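PDB 6Q1S: probable amino acid aminotransferase from Mycobacterium tuberculosis, which is a probable class IV aminotransferase, of the pyridoxal-phosphate-dependent kind, with 4'-deoxy-4'-aminopyridoxal-5'-phosphate and 2-oxoglutaric acid bound in its pocket. Local coordinates for residues Y155-N158 against M159-R163; W145-S149 against A150-S154; S112-P115 against A116-G120; A48-Q51 against R52-Q55. All blocks are in the same frame, centred on the assembly; numbering follows the deposited sequence.

Contact 1 of 4, residues Y155-N158 against M159-R163. With PMP (4'-deoxy-4'-aminopyridoxal-5'-phosphate), chain G.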
loop_
_atom_site.group_PDB
_atom_site.type_symbol
_atom_site.label_atom_id
_atom_site.label_comp_id
_atom_site.label_asym_id
_atom_site.label_seq_id
_atom_site.Cartn_x
_atom_site.Cartn_y
_atom_site.Cartn_z
ATOM N N TYR B 155 -0.961 -0.046 3.883
ATOM C CA TYR B 155 -1.952 0.893 4.391
ATOM C C TYR B 155 -1.437 2.327 4.454
ATOM O O TYR B 155 -1.958 3.132 5.230
ATOM C CB TYR B 155 -2.434 0.455 5.772
ATOM C CG TYR B 155 -3.758 -0.266 5.749
ATOM C CD1 TYR B 155 -3.972 -1.337 4.891
ATOM C CD2 TYR B 155 -4.801 0.133 6.571
ATOM C CE1 TYR B 155 -5.184 -1.997 4.863
ATOM C CE2 TYR B 155 -6.018 -0.519 6.550
ATOM C CZ TYR B 155 -6.204 -1.584 5.694
ATOM O OH TYR B 155 -7.414 -2.238 5.669
ATOM N N ALA B 156 -0.433 2.669 3.645
ATOM C CA ALA B 156 0.122 4.019 3.702
ATOM C C ALA B 156 -0.901 5.062 3.274
ATOM O O ALA B 156 -1.004 6.127 3.893
ATOM C CB ALA B 156 1.377 4.114 2.834
ATOM N N VAL B 157 -1.673 4.772 2.225
ATOM C CA VAL B 157 -2.656 5.738 1.741
ATOM C C VAL B 157 -3.794 5.896 2.741
ATOM O O VAL B 157 -4.274 7.010 2.983
ATOM C CB VAL B 157 -3.175 5.322 0.353
ATOM C CG1 VAL B 157 -4.332 6.209 -0.073
ATOM C CG2 VAL B 157 -2.054 5.385 -0.672
ATOM N N ASN B 158 -4.235 4.789 3.346
ATOM C CA ASN B 158 -5.296 4.859 4.346
ATOM C C ASN B 158 -4.916 5.786 5.494
ATOM O O ASN B 158 -5.736 6.589 5.953
ATOM C CB ASN B 158 -5.609 3.459 4.870
ATOM C CG ASN B 158 -5.987 2.493 3.766
ATOM O OD1 ASN B 158 -5.174 2.177 2.896
ATOM N ND2 ASN B 158 -7.219 2.000 3.809
ATOM N N MET B 159 -3.669 5.698 5.960
ATOM C CA MET B 159 -3.236 6.532 7.075
ATOM C C MET B 159 -3.071 7.986 6.647
ATOM O O MET B 159 -3.367 8.903 7.422
ATOM C CB MET B 159 -1.934 5.983 7.657
ATOM C CG MET B 159 -2.036 4.536 8.116
ATOM S SD MET B 159 -3.383 4.265 9.282
ATOM C CE MET B 159 -2.988 5.476 10.539
ATOM N N ALA B 160 -2.603 8.215 5.418
ATOM C CA ALA B 160 -2.450 9.580 4.922
ATOM C C ALA B 160 -3.803 10.266 4.772
ATOM O O ALA B 160 -3.926 11.469 5.032
ATOM C CB ALA B 160 -1.698 9.574 3.592
ATOM N N VAL B 161 -4.825 9.520 4.348
ATOM C CA VAL B 161 -6.166 10.084 4.227
ATOM C C VAL B 161 -6.679 10.524 5.593
ATOM O O VAL B 161 -7.323 11.573 5.725
ATOM C CB VAL B 161 -7.111 9.067 3.559
ATOM C CG1 VAL B 161 -8.564 9.436 3.801
ATOM C CG2 VAL B 161 -6.825 8.983 2.067
ATOM N N LEU B 162 -6.392 9.738 6.632
ATOM C CA LEU B 162 -6.816 10.109 7.978
ATOM C C LEU B 162 -6.062 11.337 8.475
ATOM O O LEU B 162 -6.640 12.194 9.152
ATOM C CB LEU B 162 -6.621 8.933 8.932
ATOM C CG LEU B 162 -7.624 7.787 8.793
ATOM C CD1 LEU B 162 -7.143 6.561 9.554
ATOM C CD2 LEU B 162 -8.998 8.218 9.280
ATOM N N ARG B 163 -4.768 11.437 8.156
ATOM C CA ARG B 163 -4.006 12.621 8.537
ATOM C C ARG B 163 -4.488 13.854 7.786
ATOM O O ARG B 163 -4.476 14.961 8.337
ATOM C CB ARG B 163 -2.515 12.394 8.285
ATOM C CG ARG B 163 -1.850 11.459 9.282
ATOM C CD ARG B 163 -0.335 11.505 9.147
ATOM N NE ARG B 163 0.098 11.283 7.771
ATOM C CZ ARG B 163 0.362 10.087 7.253
ATOM N NH1 ARG B 163 0.245 8.998 7.999
ATOM N NH2 ARG B 163 0.748 9.981 5.989
HETATM N N1 PMP G . -12.608 -1.280 5.797
HETATM C C2 PMP G . -11.261 -1.167 5.880
HETATM C C2A PMP G . -10.484 -0.560 4.741
HETATM C C3 PMP G . -10.544 -1.641 7.091
HETATM O O3 PMP G . -9.192 -1.538 7.198
HETATM C C4 PMP G . -11.358 -2.227 8.179
HETATM C C4A PMP G . -10.724 -2.737 9.451
HETATM N N4A PMP G . -10.051 -1.624 10.143
HETATM C C5 PMP G . -12.824 -2.293 7.965
HETATM C C6 PMP G . -13.363 -1.812 6.775
HETATM C C5A PMP G . -13.721 -2.883 9.031
HETATM O O4P PMP G . -13.450 -4.277 9.165
HETATM P P PMP G . -13.624 -5.014 10.585
HETATM O O1P PMP G . -12.691 -4.364 11.578
HETATM O O2P PMP G . -15.057 -4.863 11.040
HETATM O O3P PMP G . -13.279 -6.475 10.431
#
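Met159 folds back on Tyr155 at the start of helix 156-166. Its backbone N donates to Tyr155 O (3.2 Å). Met159 CG, set beside the backbone N (chi1 -57°), lies 3.2 Å from the same Tyr155 O, and the bends at chi2 and chi3 turn the sulfur end away, to bound 2-oxoglutaric acid. Tyr155 occupies the N-cap position, and its ring is covered on one face by the amide of Asn158, whose CG stands 3.9 Å above the Tyr155 ring plane, displaced toward the rim. That amide is fixed by a hydrogen bond from Asn158 ND2 to Pro186 O. Phe33 meets the same ring edge-to-face. PMP O3 lies at the ring's edge and in its plane, hydrogen-bonded to Tyr155 OH; either oxygen could donate, and the modelled separation is too short to be taken literally. Farther round the helix, Val157 CG1 and Val161 CG2 come within 4.3 Å, the same pair of residues being joined by a 2.9 Å bond from Val161 N to Val157 O. Val161 packs on Val173 and Phe175 of strand 172-176 and on Trp145 of the second subunit, and Arg163 forms a salt bridge with Asp61 of that subunit. A helix start whose N-cap residue points its side chain into the PMP pocket is part of the ligand site of this class IV aminotransferase.

Contact 2 of 4, residues W145-S149 against A150-S154. With PMP (4'-deoxy-4'-aminopyridoxal-5'-phosphate), chain G.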
loop_
_atom_site.group_PDB
_atom_site.type_symbol
_atom_site.label_atom_id
_atom_site.label_comp_id
_atom_site.label_asym_id
_atom_site.label_seq_id
_atom_site.Cartn_x
_atom_site.Cartn_y
_atom_site.Cartn_z
ATOM N N TRP B 145 -7.391 -7.046 -10.357
ATOM C CA TRP B 145 -5.965 -6.832 -10.144
ATOM C C TRP B 145 -5.696 -5.770 -9.089
ATOM O O TRP B 145 -4.590 -5.728 -8.539
ATOM C CB TRP B 145 -5.292 -6.434 -11.457
ATOM C CG TRP B 145 -6.040 -5.371 -12.202
ATOM C CD1 TRP B 145 -5.919 -4.019 -12.045
ATOM C CD2 TRP B 145 -7.024 -5.569 -13.222
ATOM N NE1 TRP B 145 -6.771 -3.366 -12.903
ATOM C CE2 TRP B 145 -7.460 -4.295 -13.636
ATOM C CE3 TRP B 145 -7.580 -6.700 -13.825
ATOM C CZ2 TRP B 145 -8.424 -4.121 -14.624
ATOM C CZ3 TRP B 145 -8.538 -6.526 -14.806
ATOM C CH2 TRP B 145 -8.950 -5.246 -15.195
ATOM N N LEU B 146 -6.671 -4.908 -8.800
ATOM C CA LEU B 146 -6.514 -3.922 -7.741
ATOM C C LEU B 146 -6.770 -4.491 -6.354
ATOM O O LEU B 146 -6.564 -3.771 -5.370
ATOM C CB LEU B 146 -7.434 -2.724 -7.983
ATOM C CG LEU B 146 -7.191 -1.947 -9.277
ATOM C CD1 LEU B 146 -8.048 -0.700 -9.287
ATOM C CD2 LEU B 146 -5.725 -1.584 -9.432
ATOM N N ILE B 147 -7.218 -5.749 -6.259
ATOM C CA ILE B 147 -7.413 -6.502 -5.016
ATOM C C ILE B 147 -7.989 -5.632 -3.904
ATOM O O ILE B 147 -7.550 -5.704 -2.750
ATOM C CB ILE B 147 -6.105 -7.190 -4.561
ATOM C CG1 ILE B 147 -4.962 -6.191 -4.354
ATOM C CG2 ILE B 147 -5.691 -8.255 -5.566
ATOM C CD1 ILE B 147 -4.042 -6.530 -3.217
ATOM N N ALA B 148 -8.995 -4.817 -4.238
ATOM C CA ALA B 148 -9.560 -3.887 -3.268
ATOM C C ALA B 148 -10.265 -4.584 -2.110
ATOM O O ALA B 148 -10.498 -3.949 -1.076
ATOM C CB ALA B 148 -10.534 -2.934 -3.959
ATOM N N SER B 149 -10.603 -5.862 -2.249
ATOM C CA SER B 149 -11.241 -6.606 -1.171
ATOM C C SER B 149 -10.242 -7.307 -0.262
ATOM O O SER B 149 -10.658 -7.975 0.690
ATOM C CB SER B 149 -12.223 -7.634 -1.742
ATOM O OG SER B 149 -11.544 -8.628 -2.487
ATOM N N ALA B 150 -8.945 -7.173 -0.526
ATOM C CA ALA B 150 -7.912 -7.817 0.272
ATOM C C ALA B 150 -7.402 -6.846 1.326
ATOM O O ALA B 150 -7.058 -5.701 1.012
ATOM C CB ALA B 150 -6.758 -8.297 -0.610
ATOM N N LYS B 151 -7.350 -7.309 2.574
ATOM C CA LYS B 151 -6.820 -6.523 3.686
ATOM C C LYS B 151 -5.315 -6.740 3.737
ATOM O O LYS B 151 -4.818 -7.651 4.398
ATOM C CB LYS B 151 -7.494 -6.921 4.991
ATOM C CG LYS B 151 -7.276 -5.944 6.127
ATOM C CD LYS B 151 -7.972 -6.420 7.389
ATOM C CE LYS B 151 -7.572 -5.574 8.584
ATOM N NZ LYS B 151 -7.659 -4.122 8.267
ATOM N N THR B 152 -4.578 -5.892 3.029
ATOM C CA THR B 152 -3.136 -6.030 2.907
ATOM C C THR B 152 -2.423 -5.141 3.918
ATOM O O THR B 152 -3.023 -4.289 4.575
ATOM C CB THR B 152 -2.671 -5.683 1.489
ATOM O OG1 THR B 152 -2.699 -4.262 1.308
ATOM C CG2 THR B 152 -3.576 -6.337 0.458
ATOM N N LEU B 153 -1.117 -5.362 4.039
ATOM C CA LEU B 153 -0.264 -4.552 4.898
ATOM C C LEU B 153 0.114 -3.217 4.273
ATOM O O LEU B 153 0.874 -2.462 4.884
ATOM C CB LEU B 153 1.011 -5.322 5.246
ATOM C CG LEU B 153 0.836 -6.575 6.101
ATOM C CD1 LEU B 153 2.096 -7.420 6.078
ATOM C CD2 LEU B 153 0.496 -6.169 7.518
ATOM N N SER B 154 -0.384 -2.911 3.075
ATOM C CA SER B 154 -0.018 -1.682 2.373
ATOM C C SER B 154 -1.061 -0.611 2.679
ATOM O O SER B 154 -1.923 -0.277 1.864
ATOM C CB SER B 154 0.108 -1.949 0.881
ATOM O OG SER B 154 1.260 -2.725 0.609
HETATM N N1 PMP G . -12.608 -1.280 5.797
HETATM C C2 PMP G . -11.261 -1.167 5.880
HETATM C C2A PMP G . -10.484 -0.560 4.741
HETATM C C3 PMP G . -10.544 -1.641 7.091
HETATM O O3 PMP G . -9.192 -1.538 7.198
HETATM C C4 PMP G . -11.358 -2.227 8.179
HETATM C C4A PMP G . -10.724 -2.737 9.451
HETATM N N4A PMP G . -10.051 -1.624 10.143
HETATM C C5 PMP G . -12.824 -2.293 7.965
HETATM C C6 PMP G . -13.363 -1.812 6.775
HETATM C C5A PMP G . -13.721 -2.883 9.031
HETATM O O4P PMP G . -13.450 -4.277 9.165
HETATM P P PMP G . -13.624 -5.014 10.585
HETATM O O1P PMP G . -12.691 -4.364 11.578
HETATM O O2P PMP G . -15.057 -4.863 11.040
HETATM O O3P PMP G . -13.279 -6.475 10.431
#
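The loop that brings Lys151 into the PMP pocket is bent by a type I beta turn running from Ile147 to Ala150, closed by a bond from Ala150 N to Ile147 O (3.0 Å). The bond is nearly straight (N-H...O 162°), yet the donor stands well above the carbonyl plane. Ile147 enters the turn with positive phi and psi, and its side chain faces the residues that follow. CG1 sits between the backbone N and the carbonyl carbon (chi1 58°); with chi2 at 144°, this carries CD1 toward the residues after the turn: Ile147 CD1 lies 3.7 Å from Thr152 CG2 and 4.2 Å from Ala150 CB. The Ile147 and Thr152 side chains cross at about a right angle, methyl against methyl. The other branch of the threonine is polar and works within its own segment, Thr152 OG1 accepting from Ser154 N (3.2 Å) in an ST turn. Lys151, between these two partners of Ile147 in sequence, starts away from 145-149. Its chain is extended as far as CE and bends only at the last torsion, which sets Lys151 NZ in a weak hydrogen bond to PMP O3 (3.2 Å) and 3.6 Å from PMP C4A. NZ also has a weak bond to Tyr155 OH, and Phe33 and Arg52 pack along the lysine chain. A buried lysine between a beta turn and an ST turn, its amine beside O3 and C4A of PMP, belongs to the PMP pocket of a pyridoxal-phosphate-type aminotransferase.

Contact 3 of 4, residues S112-P115 against A116-G120. With AKG (2-oxoglutaric acid), chain H.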
loop_
_atom_site.group_PDB
_atom_site.type_symbol
_atom_site.label_atom_id
_atom_site.label_comp_id
_atom_site.label_asym_id
_atom_site.label_seq_id
_atom_site.Cartn_x
_atom_site.Cartn_y
_atom_site.Cartn_z
ATOM N N SER B 112 -1.141 -5.717 21.341
ATOM C CA SER B 112 -0.692 -4.389 21.729
ATOM C C SER B 112 -1.819 -3.692 22.474
ATOM O O SER B 112 -2.978 -4.112 22.389
ATOM C CB SER B 112 -0.268 -3.568 20.504
ATOM O OG SER B 112 0.880 -4.130 19.889
ATOM N N PRO B 113 -1.514 -2.625 23.213
ATOM C CA PRO B 113 -2.576 -1.888 23.906
ATOM C C PRO B 113 -3.519 -1.190 22.939
ATOM O O PRO B 113 -3.121 -0.720 21.871
ATOM C CB PRO B 113 -1.810 -0.870 24.759
ATOM C CG PRO B 113 -0.437 -1.439 24.893
ATOM C CD PRO B 113 -0.172 -2.164 23.615
ATOM N N VAL B 114 -4.783 -1.120 23.338
ATOM C CA VAL B 114 -5.793 -0.398 22.555
ATOM C C VAL B 114 -5.570 1.103 22.709
ATOM O O VAL B 114 -5.485 1.600 23.847
ATOM C CB VAL B 114 -7.200 -0.798 23.004
ATOM C CG1 VAL B 114 -8.248 0.034 22.286
ATOM C CG2 VAL B 114 -7.431 -2.280 22.754
ATOM N N PRO B 115 -5.476 1.860 21.616
ATOM C CA PRO B 115 -5.189 3.295 21.731
ATOM C C PRO B 115 -6.309 4.047 22.439
ATOM O O PRO B 115 -7.467 3.626 22.460
ATOM C CB PRO B 115 -5.055 3.750 20.271
ATOM C CG PRO B 115 -4.788 2.492 19.495
ATOM C CD PRO B 115 -5.536 1.416 20.215
ATOM N N ALA B 116 -5.938 5.188 23.028
ATOM C CA ALA B 116 -6.899 6.008 23.759
ATOM C C ALA B 116 -7.957 6.612 22.848
ATOM O O ALA B 116 -9.045 6.952 23.324
ATOM C CB ALA B 116 -6.173 7.117 24.521
ATOM N N ARG B 117 -7.662 6.755 21.554
ATOM C CA ARG B 117 -8.649 7.250 20.602
ATOM C C ARG B 117 -9.872 6.347 20.508
ATOM O O ARG B 117 -10.938 6.806 20.083
ATOM C CB ARG B 117 -8.000 7.407 19.225
ATOM C CG ARG B 117 -7.592 6.087 18.594
ATOM C CD ARG B 117 -7.484 6.177 17.082
ATOM N NE ARG B 117 -6.712 5.062 16.539
ATOM C CZ ARG B 117 -7.206 3.851 16.309
ATOM N NH1 ARG B 117 -8.474 3.585 16.584
ATOM N NH2 ARG B 117 -6.428 2.900 15.811
ATOM N N VAL B 118 -9.750 5.080 20.906
ATOM C CA VAL B 118 -10.868 4.151 20.773
ATOM C C VAL B 118 -11.944 4.454 21.807
ATOM O O VAL B 118 -13.141 4.448 21.494
ATOM C CB VAL B 118 -10.364 2.700 20.884
ATOM C CG1 VAL B 118 -11.525 1.746 21.101
ATOM C CG2 VAL B 118 -9.585 2.315 19.638
ATOM N N ILE B 119 -11.543 4.737 23.048
ATOM C CA ILE B 119 -12.532 4.997 24.090
ATOM C C ILE B 119 -13.291 6.287 23.803
ATOM O O ILE B 119 -14.483 6.398 24.120
ATOM C CB ILE B 119 -11.864 5.010 25.481
ATOM C CG1 ILE B 119 -12.903 4.737 26.570
ATOM C CG2 ILE B 119 -11.145 6.326 25.748
ATOM C CD1 ILE B 119 -13.559 3.375 26.452
ATOM N N GLY B 120 -12.630 7.276 23.195
ATOM C CA GLY B 120 -13.325 8.498 22.831
ATOM C C GLY B 120 -14.275 8.300 21.666
ATOM O O GLY B 120 -15.379 8.850 21.653
HETATM C C1 AKG H . -8.753 0.935 14.172
HETATM O O1 AKG H . -8.814 2.172 14.336
HETATM O O2 AKG H . -9.415 0.141 14.876
HETATM C C2 AKG H . -7.884 0.399 13.128
HETATM O O5 AKG H . -8.346 -0.337 12.269
HETATM C C3 AKG H . -6.417 0.762 13.109
HETATM C C4 AKG H . -6.218 2.025 12.280
HETATM C C5 AKG H . -5.312 2.986 13.010
HETATM O O3 AKG H . -4.762 2.597 14.063
HETATM O O4 AKG H . -5.152 4.133 12.540
#
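Pro115 O accepts a hydrogen bond from Val118 N at 3.1 Å, with an N-H...O angle of 161°. The donor stands above the carbonyl plane; the bond spans four residues. It fastens the chain leaving strand 106-113 to the first turn of helix 116-123, and Val118 adds an apolar seal: Val114 CG1 rests 3.7 Å from Val118 CB, the two branched side chains crossing at about a right angle, while Pro115 CD approaches Val118 CG2 obliquely at 4.2 Å. This strand-to-helix junction forms part of the binding pocket for 2-oxoglutaric acid through Arg117, the residue before Val118, whose side chain is directed at the ligand. Its CG lies between the backbone N and the carbonyl carbon (chi1 67°), and from there to NE the chain is extended, running alongside the proline ring with Arg117 CG 3.8 Å from Pro115 CB. Pro115 CG covers one face of the Arg117 guanidinium near its rim, 3.9 Å above the plane. AKG O3 lies at the guanidinium edge, hydrogen-bonded to Arg117 NH2 at a distance so short that its exact value is doubtful. AKG O1, from the other carboxylate, also lies close, off the guanidinium plane and 3.0 Å from Arg117 CZ, a tight and doubtful approach. Arg187 and Thr257 hold the same ligand, and Met256 packs against both Pro115 and Arg117.

Contact 4 of 4, residues A48-Q51 against R52-Q55. With PMP (4'-deoxy-4'-aminopyridoxal-5'-phosphate), chain G.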
loop_
_atom_site.group_PDB
_atom_site.type_symbol
_atom_site.label_atom_id
_atom_site.label_comp_id
_atom_site.label_asym_id
_atom_site.label_seq_id
_atom_site.Cartn_x
_atom_site.Cartn_y
_atom_site.Cartn_z
ATOM N N ALA B 48 -14.184 -15.648 11.868
ATOM C CA ALA B 48 -14.492 -14.678 10.824
ATOM C C ALA B 48 -13.250 -13.919 10.379
ATOM O O ALA B 48 -13.156 -13.508 9.217
ATOM C CB ALA B 48 -15.566 -13.705 11.309
ATOM N N HIS B 49 -12.293 -13.715 11.284
ATOM C CA HIS B 49 -11.051 -13.054 10.902
ATOM C C HIS B 49 -10.117 -14.007 10.167
ATOM O O HIS B 49 -9.400 -13.592 9.250
ATOM C CB HIS B 49 -10.364 -12.473 12.140
ATOM C CG HIS B 49 -10.996 -11.211 12.640
ATOM N ND1 HIS B 49 -12.035 -11.206 13.544
ATOM C CD2 HIS B 49 -10.729 -9.911 12.367
ATOM C CE1 HIS B 49 -12.385 -9.959 13.804
ATOM N NE2 HIS B 49 -11.608 -9.155 13.102
ATOM N N LEU B 50 -10.112 -15.286 10.550
ATOM C CA LEU B 50 -9.306 -16.271 9.837
ATOM C C LEU B 50 -9.932 -16.667 8.508
ATOM O O LEU B 50 -9.218 -17.093 7.594
ATOM C CB LEU B 50 -9.092 -17.513 10.701
ATOM C CG LEU B 50 -8.281 -17.348 11.987
ATOM C CD1 LEU B 50 -8.300 -18.640 12.783
ATOM C CD2 LEU B 50 -6.853 -16.920 11.686
ATOM N N GLN B 51 -11.255 -16.543 8.381
ATOM C CA GLN B 51 -11.895 -16.781 7.092
ATOM C C GLN B 51 -11.523 -15.690 6.097
ATOM O O GLN B 51 -11.181 -15.975 4.944
ATOM C CB GLN B 51 -13.411 -16.867 7.264
ATOM C CG GLN B 51 -13.892 -18.217 7.766
ATOM C CD GLN B 51 -15.387 -18.254 8.013
ATOM O OE1 GLN B 51 -16.080 -17.250 7.847
ATOM N NE2 GLN B 51 -15.892 -19.415 8.414
ATOM N N ARG B 52 -11.588 -14.430 6.528
ATOM C CA ARG B 52 -11.165 -13.332 5.669
ATOM C C ARG B 52 -9.661 -13.362 5.429
ATOM O O ARG B 52 -9.200 -13.001 4.340
ATOM C CB ARG B 52 -11.586 -12.001 6.289
ATOM C CG ARG B 52 -11.228 -10.781 5.467
ATOM C CD ARG B 52 -11.969 -9.569 5.984
ATOM N NE ARG B 52 -11.281 -8.976 7.126
ATOM C CZ ARG B 52 -11.786 -8.004 7.878
ATOM N NH1 ARG B 52 -12.985 -7.509 7.605
ATOM N NH2 ARG B 52 -11.092 -7.524 8.901
ATOM N N LEU B 53 -8.886 -13.785 6.431
ATOM C CA LEU B 53 -7.448 -13.941 6.238
ATOM C C LEU B 53 -7.148 -14.980 5.168
ATOM O O LEU B 53 -6.226 -14.804 4.362
ATOM C CB LEU B 53 -6.780 -14.323 7.558
ATOM C CG LEU B 53 -5.258 -14.468 7.514
ATOM C CD1 LEU B 53 -4.597 -13.105 7.406
ATOM C CD2 LEU B 53 -4.760 -15.211 8.742
ATOM N N THR B 54 -7.920 -16.069 5.141
ATOM C CA THR B 54 -7.739 -17.072 4.097
ATOM C C THR B 54 -8.060 -16.490 2.727
ATOM O O THR B 54 -7.378 -16.786 1.739
ATOM C CB THR B 54 -8.614 -18.294 4.387
ATOM O OG1 THR B 54 -8.200 -18.898 5.620
ATOM C CG2 THR B 54 -8.510 -19.316 3.262
ATOM N N GLN B 55 -9.076 -15.630 2.658
ATOM C CA GLN B 55 -9.454 -15.037 1.381
ATOM C C GLN B 55 -8.433 -13.998 0.935
ATOM O O GLN B 55 -8.083 -13.933 -0.249
ATOM C CB GLN B 55 -10.848 -14.424 1.488
ATOM C CG GLN B 55 -11.965 -15.450 1.424
ATOM C CD GLN B 55 -12.069 -16.089 0.057
ATOM O OE1 GLN B 55 -11.655 -15.502 -0.941
ATOM N NE2 GLN B 55 -12.619 -17.297 0.003
HETATM N N1 PMP G . -12.608 -1.280 5.797
HETATM C C2 PMP G . -11.261 -1.167 5.880
HETATM C C2A PMP G . -10.484 -0.560 4.741
HETATM C C3 PMP G . -10.544 -1.641 7.091
HETATM O O3 PMP G . -9.192 -1.538 7.198
HETATM C C4 PMP G . -11.358 -2.227 8.179
HETATM C C4A PMP G . -10.724 -2.737 9.451
HETATM N N4A PMP G . -10.051 -1.624 10.143
HETATM C C5 PMP G . -12.824 -2.293 7.965
HETATM C C6 PMP G . -13.363 -1.812 6.775
HETATM C C5A PMP G . -13.721 -2.883 9.031
HETATM O O4P PMP G . -13.450 -4.277 9.165
HETATM P P PMP G . -13.624 -5.014 10.585
HETATM O O1P PMP G . -12.691 -4.364 11.578
HETATM O O2P PMP G . -15.057 -4.863 11.040
HETATM O O3P PMP G . -13.279 -6.475 10.431
#
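Leu50 and Thr54 mark the close-packed flank of helix 46-59. Leu50 O is held by two donors from one residue, Thr54 N (3.0 Å) and Thr54 OG1 (2.9 Å), the hydroxyl turning back beside its own backbone N (chi1 -63°) to reach the carbonyl. Next to it Leu50 CD2 meets Leu53 CD2 at 4.0 Å. Leu50 continues onto helix 67-84, and Leu53 onto strand 31-39. By contrast Gln51 and Gln55 lie on the solvent side, where little more than Gln55 CG over Gln51 O (3.6 Å) joins them beyond the backbone bond. A third flank faces PMP. Arg52 starts out extended and bends at chi3, setting the edge of its guanidinium toward the phosphate: PMP O3P accepts from Arg52 NH2 at 2.9 Å and, weakly, from Arg52 NH1 at 3.0 Å. Arg52 NE pairs with Glu34 and NH1 also with Arg216 O. His49 CD2 lies 4.2 Å from Arg52 NH2, with the imidazole anchored by Leu45 O and Ser255 OG. Bound to the phosphate and to the Glu34 carboxylate, the arginine is fixed in rotation and probably acts as a positive anchor for the phosphate.

In the fold
All four contacts are local, and all but contact 3 touch PMP. Contact 2 is the buried one and mostly loop, after a short 3-10 segment; contact 1 covers the start of helix 156-166 and contact 4 lies within helix 46-59, both partly buried; contact 3 is a surface junction of strand and helix. Contacts 1 and 2 adjoin in sequence and both touch the second subunit, whereas no other chain reaches contact 4. Contacts 2 and 4 meet directly, Lys151 CD lying 3.6 Å from Arg52 NH2. Chemistry follows position: contacts 1 and 2 address the ring oxygen O3 of PMP, contact 4 its phosphate, and contact 3 the carboxylates of 2-oxoglutaric acid, which Met159 of contact 1 also touches.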